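Local coordinates for N-acetylneuraminic acid outer membrane channel protein NanC (Escherichia coli, PDB 2WJQ) that forms a monomeric outer-membrane channel with weak anion selectivity that lets N-acetylneuraminic acid, a sialic acid, into the bacterium, at residues Trp30-Glu35 with Val57-Ala62; Ile185-Leu190 with Asn205-Gly210. All coordinates share one frame; numbering follows the deposited sequence.

Interaction 1 (Trp30-Glu35 with Val57-Ala62); sequences WWASME and VEVNYA
W30-E35 and V57-A62 run antiparallel as neighbouring transmembrane strands of the NanC beta-barrel wall; the axes of 30-35 and 57-61 approach to 4.7 Å, with 172° between their N-to-C directions. Two hydrogen-bonded pairs, W31 with N60 and S33 with E58, fix the register; the bond from S33 N to E58 O is 2.9 Å long. Three non-hydrogen-bonded pairs, W30-Y61, A32-V59 and M34-V57, lie on the outward, apolar face. There the benzene edge of W30 comes up to V59, W30 CZ3 3.2 Å from V59 CG1, while one face of the same indole takes the CB of Y61, 4.2 Å from the six-membered ring centroid and 8° off its normal. M34 lies alongside V57, and a detergent molecule touches M34 on this side.

W31, S33, E58 and N60 share the other face. With CG anti to its backbone N (chi1 179°), W31 reaches across to E58, whose CG lies in the plane of the indole at its edge; the nearest carboxylate atom, E58 CD, is 3.8 Å from W31 CZ3. N60 ND2 approaches W31 CE3 at 3.5 Å and hydrogen-bonds Y89 OH, while S33 OG hydrogen-bonds S23 OG. A water 2.9 Å from E58 OE1 donates to it and only weakly to E35 OE1. The chemistry thus separates an apolar surface suited to lipid from a lining where acid, amide and hydroxyl groups sit around the indole of W31.

Interaction 2 (Ile185-Leu190 with Asn205-Gly210); sequences IEYDYL and NSYRIG. With OCT (N-octane), chain G; LDA (lauryl dimethylamine-N-oxide), chain M; OCT (N-octane), chain H.
A salt-bridge network of E186, D188 and R208 marks the lumen-facing side of two adjacent antiparallel barrel strands, I185-L190 and N205-G210. R208 NH1 donates to E186 OE1 at 3.0 Å, meeting that oxygen from above its carboxylate plane. D188 OD2, 3.1 Å from R208 NH1, instead lies over a face of the guanidinium, so this second bridge rests on charge alone. Extended from CG to NE, R208 runs beside E186, and its NH2 has a further salt bridge to E17. S206 OG is also 3.0 Å from D188 OD2.

Beneath these side chains the backbones form a regular ladder, with hydrogen-bonded pairs E186-R208 and D188-S206; D188 N reaches S206 O at 2.8 Å. As expected for the lipid side of a transmembrane beta-barrel, the opposite face is mainly aromatic and apolar, with N205 the polar exception. The ring of Y187 lies beside that of Y207, Y187 CD1 to Y207 CE2 3.7 Å, the planes 49° apart. N205 ND2 lies at the edge of the Y187 ring, so close to Y187 OH that the weak hydrogen bond there is doubtful. One n-octane lies over a face of Y187, its C2 3.9 Å above the plane, while the tail of a lauryl dimethylamine-N-oxide molecule reaches I209, its C12 3.8 Å from I209 CG1.

Overall arrangement
Interaction 1 and interaction 2 are two seams of the same antiparallel barrel wall, on opposite sides of the chain's centre: their centres are about 23 Å apart and their nearest atoms about 9 Å, without touching. They follow in series along the chain, the first joining strands 30-41 and 54-64, the second strands 181-189 and 199-214. Strands 2-10 and 15-25 connect them around the wall: 199-214 pairs with 2-10, 2-10 with 15-25, and 15-25 with 30-41. The pairing of 199-214 with 2-10 joins the last strand to the first and closes the barrel of this monomeric porin, so both seams contribute to one wall around one channel.

Interaction 1 (Trp30-Glu35 with Val57-Ala62)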
loop_
_atom_site.group_PDB
_atom_site.type_symbol
_atom_site.label_atom_id
_atom_site.label_comp_id
_atom_site.label_asym_id
_atom_site.label_seq_id
_atom_site.Cartn_x
_atom_site.Cartn_y
_atom_site.Cartn_z
ATOM N N TRP A 30 -18.186 7.124 3.947
ATOM C CA TRP A 30 -16.850 7.678 4.078
ATOM C C TRP A 30 -15.926 6.708 4.791
ATOM O O TRP A 30 -16.365 5.853 5.580
ATOM C CB TRP A 30 -16.857 9.040 4.791
ATOM C CG TRP A 30 -17.293 10.196 3.910
ATOM C CD1 TRP A 30 -18.550 10.690 3.785
ATOM C CD2 TRP A 30 -16.457 11.001 3.049
ATOM N NE1 TRP A 30 -18.568 11.733 2.886
ATOM C CE2 TRP A 30 -17.293 11.948 2.427
ATOM C CE3 TRP A 30 -15.090 10.993 2.728
ATOM C CZ2 TRP A 30 -16.806 12.901 1.515
ATOM C CZ3 TRP A 30 -14.606 11.946 1.821
ATOM C CH2 TRP A 30 -15.463 12.876 1.226
ATOM N N TRP A 31 -14.637 6.867 4.525
ATOM C CA TRP A 31 -13.597 6.068 5.162
ATOM C C TRP A 31 -12.351 6.924 5.223
ATOM O O TRP A 31 -12.081 7.717 4.302
ATOM C CB TRP A 31 -13.351 4.777 4.360
ATOM C CG TRP A 31 -12.276 3.879 4.910
ATOM C CD1 TRP A 31 -12.432 2.861 5.817
ATOM C CD2 TRP A 31 -10.891 3.897 4.561
ATOM N NE1 TRP A 31 -11.212 2.261 6.063
ATOM C CE2 TRP A 31 -10.256 2.880 5.302
ATOM C CE3 TRP A 31 -10.119 4.688 3.703
ATOM C CZ2 TRP A 31 -8.888 2.628 5.203
ATOM C CZ3 TRP A 31 -8.763 4.429 3.599
ATOM C CH2 TRP A 31 -8.162 3.410 4.350
ATOM N N ALA A 32 -11.609 6.800 6.312
ATOM C CA ALA A 32 -10.397 7.608 6.500
ATOM C C ALA A 32 -9.364 6.836 7.288
ATOM O O ALA A 32 -9.700 6.012 8.141
ATOM C CB ALA A 32 -10.713 8.912 7.206
ATOM N N SER A 33 -8.103 7.098 6.979
ATOM C CA SER A 33 -7.012 6.449 7.646
ATOM C C SER A 33 -5.853 7.425 7.807
ATOM O O SER A 33 -5.659 8.335 6.990
ATOM C CB SER A 33 -6.546 5.242 6.808
ATOM O OG SER A 33 -5.665 4.441 7.555
ATOM N N MET A 34 -5.076 7.223 8.850
ATOM C CA MET A 34 -3.839 7.968 9.039
ATOM C C MET A 34 -2.804 7.000 9.546
ATOM O O MET A 34 -3.123 6.101 10.329
ATOM C CB MET A 34 -4.058 9.067 10.055
ATOM C CG MET A 34 -2.958 10.088 10.154
ATOM S SD MET A 34 -3.499 11.547 11.163
ATOM C CE MET A 34 -4.613 12.349 10.050
ATOM N N GLU A 35 -1.567 7.163 9.099
ATOM C CA GLU A 35 -0.511 6.282 9.553
ATOM C C GLU A 35 0.850 6.935 9.585
ATOM O O GLU A 35 1.101 7.935 8.905
ATOM C CB GLU A 35 -0.422 5.054 8.651
ATOM C CG GLU A 35 0.013 5.369 7.254
ATOM C CD GLU A 35 0.042 4.135 6.362
ATOM O OE1 GLU A 35 -1.025 3.506 6.189
ATOM O OE2 GLU A 35 1.133 3.816 5.814
ATOM N N VAL A 57 -2.075 10.103 4.974
ATOM C CA VAL A 57 -3.467 10.277 5.311
ATOM C C VAL A 57 -4.233 9.929 4.062
ATOM O O VAL A 57 -3.816 10.295 2.939
ATOM C CB VAL A 57 -3.765 11.729 5.754
ATOM C CG1 VAL A 57 -5.254 11.911 5.989
ATOM C CG2 VAL A 57 -2.999 12.060 7.018
ATOM N N GLU A 58 -5.329 9.207 4.242
ATOM C CA GLU A 58 -6.136 8.748 3.131
ATOM C C GLU A 58 -7.617 8.905 3.449
ATOM O O GLU A 58 -8.061 8.645 4.583
ATOM C CB GLU A 58 -5.804 7.286 2.811
ATOM C CG GLU A 58 -6.370 6.774 1.475
ATOM C CD GLU A 58 -5.986 5.307 1.196
ATOM O OE1 GLU A 58 -5.040 4.817 1.851
ATOM O OE2 GLU A 58 -6.626 4.649 0.340
ATOM N N VAL A 59 -8.373 9.380 2.461
ATOM C CA VAL A 59 -9.813 9.458 2.601
ATOM C C VAL A 59 -10.443 8.974 1.295
ATOM O O VAL A 59 -9.906 9.183 0.207
ATOM C CB VAL A 59 -10.289 10.919 2.918
ATOM C CG1 VAL A 59 -11.761 10.964 3.047
ATOM C CG2 VAL A 59 -9.643 11.455 4.213
ATOM N N ASN A 60 -11.591 8.326 1.413
ATOM C CA ASN A 60 -12.360 7.951 0.265
ATOM C C ASN A 60 -13.827 7.850 0.614
ATOM O O ASN A 60 -14.200 7.885 1.783
ATOM C CB ASN A 60 -11.810 6.671 -0.410
ATOM C CG ASN A 60 -12.109 5.388 0.354
ATOM O OD1 ASN A 60 -13.190 5.202 0.890
ATOM N ND2 ASN A 60 -11.154 4.463 0.333
ATOM N N TYR A 61 -14.659 7.730 -0.412
ATOM C CA TYR A 61 -16.086 7.591 -0.248
ATOM C C TYR A 61 -16.668 6.469 -1.123
ATOM O O TYR A 61 -16.331 6.388 -2.291
ATOM C CB TYR A 61 -16.761 8.903 -0.626
ATOM C CG TYR A 61 -18.237 8.732 -0.641
ATOM C CD1 TYR A 61 -18.908 8.463 0.534
ATOM C CD2 TYR A 61 -18.955 8.758 -1.822
ATOM C CE1 TYR A 61 -20.252 8.249 0.551
ATOM C CE2 TYR A 61 -20.327 8.559 -1.813
ATOM C CZ TYR A 61 -20.964 8.303 -0.610
ATOM O OH TYR A 61 -22.322 8.107 -0.549
ATOM N N ALA A 62 -17.580 5.684 -0.577
ATOM C CA ALA A 62 -18.175 4.548 -1.282
ATOM C C ALA A 62 -19.424 4.956 -2.025
ATOM O O ALA A 62 -20.383 5.432 -1.420
ATOM C CB ALA A 62 -18.492 3.432 -0.272
HETATM O O HOH W 1 -3.293 4.989 4.132
#

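Interaction 2 (Ile185-Leu190 with Asn205-Gly210)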
loop_
_atom_site.group_PDB
_atom_site.type_symbol
_atom_site.label_atom_id
_atom_site.label_comp_id
_atom_site.label_asym_id
_atom_site.label_seq_id
_atom_site.Cartn_x
_atom_site.Cartn_y
_atom_site.Cartn_z
ATOM N N ILE A 185 0.179 -12.385 9.468
ATOM C CA ILE A 185 1.519 -12.501 8.923
ATOM C C ILE A 185 1.457 -12.178 7.436
ATOM O O ILE A 185 0.419 -12.335 6.782
ATOM C CB ILE A 185 2.155 -13.884 9.194
ATOM C CG1 ILE A 185 1.475 -14.973 8.362
ATOM C CG2 ILE A 185 2.097 -14.192 10.701
ATOM C CD1 ILE A 185 1.912 -16.386 8.698
ATOM N N GLU A 186 2.586 -11.733 6.904
ATOM C CA GLU A 186 2.608 -11.217 5.554
ATOM C C GLU A 186 3.963 -11.432 4.900
ATOM O O GLU A 186 5.010 -11.299 5.547
ATOM C CB GLU A 186 2.210 -9.734 5.587
ATOM C CG GLU A 186 2.465 -8.963 4.319
ATOM C CD GLU A 186 2.039 -7.496 4.416
ATOM O OE1 GLU A 186 2.328 -6.734 3.464
ATOM O OE2 GLU A 186 1.408 -7.110 5.429
ATOM N N TYR A 187 3.927 -11.808 3.629
ATOM C CA TYR A 187 5.117 -11.857 2.791
ATOM C C TYR A 187 4.868 -10.949 1.606
ATOM O O TYR A 187 3.792 -11.034 0.981
ATOM C CB TYR A 187 5.407 -13.290 2.298
ATOM C CG TYR A 187 6.434 -13.287 1.206
ATOM C CD1 TYR A 187 7.775 -13.085 1.505
ATOM C CD2 TYR A 187 6.066 -13.415 -0.125
ATOM C CE1 TYR A 187 8.723 -13.025 0.513
ATOM C CE2 TYR A 187 7.009 -13.341 -1.134
ATOM C CZ TYR A 187 8.340 -13.151 -0.806
ATOM O OH TYR A 187 9.284 -13.073 -1.796
ATOM N N ASP A 188 5.848 -10.089 1.292
ATOM C CA ASP A 188 5.804 -9.284 0.067
ATOM C C ASP A 188 7.047 -9.515 -0.796
ATOM O O ASP A 188 8.153 -9.687 -0.279
ATOM C CB ASP A 188 5.688 -7.789 0.353
ATOM C CG ASP A 188 4.826 -7.494 1.531
ATOM O OD1 ASP A 188 3.589 -7.618 1.381
ATOM O OD2 ASP A 188 5.389 -7.152 2.598
ATOM N N TYR A 189 6.850 -9.577 -2.098
ATOM C CA TYR A 189 7.971 -9.487 -3.021
ATOM C C TYR A 189 7.861 -8.117 -3.694
ATOM O O TYR A 189 6.875 -7.796 -4.334
ATOM C CB TYR A 189 8.012 -10.635 -4.032
ATOM C CG TYR A 189 9.207 -10.529 -4.936
ATOM C CD1 TYR A 189 9.071 -10.290 -6.302
ATOM C CD2 TYR A 189 10.492 -10.569 -4.402
ATOM C CE1 TYR A 189 10.199 -10.138 -7.121
ATOM C CE2 TYR A 189 11.606 -10.433 -5.204
ATOM C CZ TYR A 189 11.458 -10.221 -6.550
ATOM O OH TYR A 189 12.605 -10.082 -7.296
ATOM N N LEU A 190 8.880 -7.295 -3.503
ATOM C CA LEU A 190 8.830 -5.897 -3.944
ATOM C C LEU A 190 9.738 -5.681 -5.146
ATOM O O LEU A 190 10.244 -4.577 -5.349
ATOM C CB LEU A 190 9.237 -4.992 -2.767
ATOM C CG LEU A 190 8.381 -5.157 -1.495
ATOM C CD1 LEU A 190 8.805 -4.216 -0.376
ATOM C CD2 LEU A 190 6.909 -4.950 -1.813
ATOM N N ASN A 205 12.757 -9.012 -0.643
ATOM C CA ASN A 205 11.770 -9.851 0.048
ATOM C C ASN A 205 11.388 -9.144 1.337
ATOM O O ASN A 205 12.241 -8.598 2.021
ATOM C CB ASN A 205 12.365 -11.225 0.365
ATOM C CG ASN A 205 12.726 -12.007 -0.893
ATOM O OD1 ASN A 205 13.908 -12.210 -1.202
ATOM N ND2 ASN A 205 11.723 -12.447 -1.616
ATOM N N SER A 206 10.110 -9.112 1.652
ATOM C CA SER A 206 9.636 -8.387 2.816
ATOM C C SER A 206 8.802 -9.338 3.679
ATOM O O SER A 206 7.920 -10.030 3.178
ATOM C CB SER A 206 8.838 -7.160 2.365
ATOM O OG SER A 206 8.154 -6.528 3.422
ATOM N N TYR A 207 9.128 -9.392 4.959
ATOM C CA TYR A 207 8.461 -10.284 5.892
ATOM C C TYR A 207 7.881 -9.421 6.989
ATOM O O TYR A 207 8.626 -8.684 7.642
ATOM C CB TYR A 207 9.466 -11.272 6.476
ATOM C CG TYR A 207 10.290 -11.980 5.416
ATOM C CD1 TYR A 207 11.542 -11.486 5.015
ATOM C CD2 TYR A 207 9.808 -13.123 4.788
ATOM C CE1 TYR A 207 12.296 -12.141 4.022
ATOM C CE2 TYR A 207 10.554 -13.784 3.809
ATOM C CZ TYR A 207 11.786 -13.295 3.425
ATOM O OH TYR A 207 12.504 -13.958 2.446
ATOM N N ARG A 208 6.571 -9.529 7.207
ATOM C CA ARG A 208 5.853 -8.673 8.163
ATOM C C ARG A 208 4.958 -9.452 9.124
ATOM O O ARG A 208 4.421 -10.518 8.795
ATOM C CB ARG A 208 5.017 -7.644 7.407
ATOM C CG ARG A 208 5.837 -6.599 6.666
ATOM C CD ARG A 208 5.024 -5.886 5.645
ATOM N NE ARG A 208 5.813 -4.864 4.967
ATOM C CZ ARG A 208 5.403 -4.189 3.900
ATOM N NH1 ARG A 208 4.198 -4.400 3.386
ATOM N NH2 ARG A 208 6.193 -3.285 3.364
ATOM N N ILE A 209 4.826 -8.912 10.329
ATOM C CA ILE A 209 3.883 -9.420 11.304
ATOM C C ILE A 209 3.160 -8.236 11.900
ATOM O O ILE A 209 3.739 -7.156 12.114
ATOM C CB ILE A 209 4.574 -10.227 12.433
ATOM C CG1 ILE A 209 5.335 -11.423 11.867
ATOM C CG2 ILE A 209 3.539 -10.798 13.414
ATOM C CD1 ILE A 209 6.241 -12.115 12.943
ATOM N N GLY A 210 1.886 -8.425 12.182
ATOM C CA GLY A 210 1.117 -7.361 12.763
ATOM C C GLY A 210 -0.135 -7.804 13.454
ATOM O O GLY A 210 -0.463 -8.998 13.513
HETATM C C1 OCT G . 6.759 -17.276 0.561
HETATM C C2 OCT G . 8.206 -17.015 0.993
HETATM C C3 OCT G . 9.162 -16.909 -0.208
HETATM C C4 OCT G . 10.612 -16.833 0.273
HETATM C C5 OCT G . 11.591 -16.453 -0.846
HETATM C C6 OCT G . 12.983 -16.126 -0.268
HETATM C C7 OCT G . 14.110 -16.950 -0.909
HETATM C C8 OCT G . 15.165 -17.345 0.132
HETATM N N1 LDA M . 17.009 -1.355 14.561
HETATM O O1 LDA M . 17.420 -0.898 15.654
HETATM C CM1 LDA M . 17.703 -0.645 13.474
HETATM C CM2 LDA M . 17.394 -2.772 14.456
HETATM C C1 LDA M . 15.560 -1.190 14.412
HETATM C C2 LDA M . 14.787 -1.918 15.520
HETATM C C3 LDA M . 13.278 -1.849 15.260
HETATM C C4 LDA M . 12.666 -3.225 14.994
HETATM C C5 LDA M . 11.249 -3.109 14.429
HETATM C C6 LDA M . 10.433 -4.400 14.559
HETATM C C7 LDA M . 10.530 -5.279 13.317
HETATM C C8 LDA M . 9.741 -6.580 13.439
HETATM C C9 LDA M . 10.141 -7.537 12.321
HETATM C C10 LDA M . 9.170 -8.699 12.135
HETATM C C11 LDA M . 9.801 -9.782 11.268
HETATM C C12 LDA M . 8.766 -10.542 10.445
HETATM C C1 OCT H . 3.720 -17.177 -3.701
HETATM C C2 OCT H . 4.834 -16.289 -3.130
HETATM C C3 OCT H . 6.211 -16.598 -3.746
HETATM C C4 OCT H . 6.784 -15.392 -4.519
HETATM C C5 OCT H . 8.011 -15.771 -5.366
HETATM C C6 OCT H . 9.248 -14.899 -5.080
HETATM C C7 OCT H . 10.366 -15.705 -4.390
HETATM C C8 OCT H . 11.747 -15.411 -4.993
#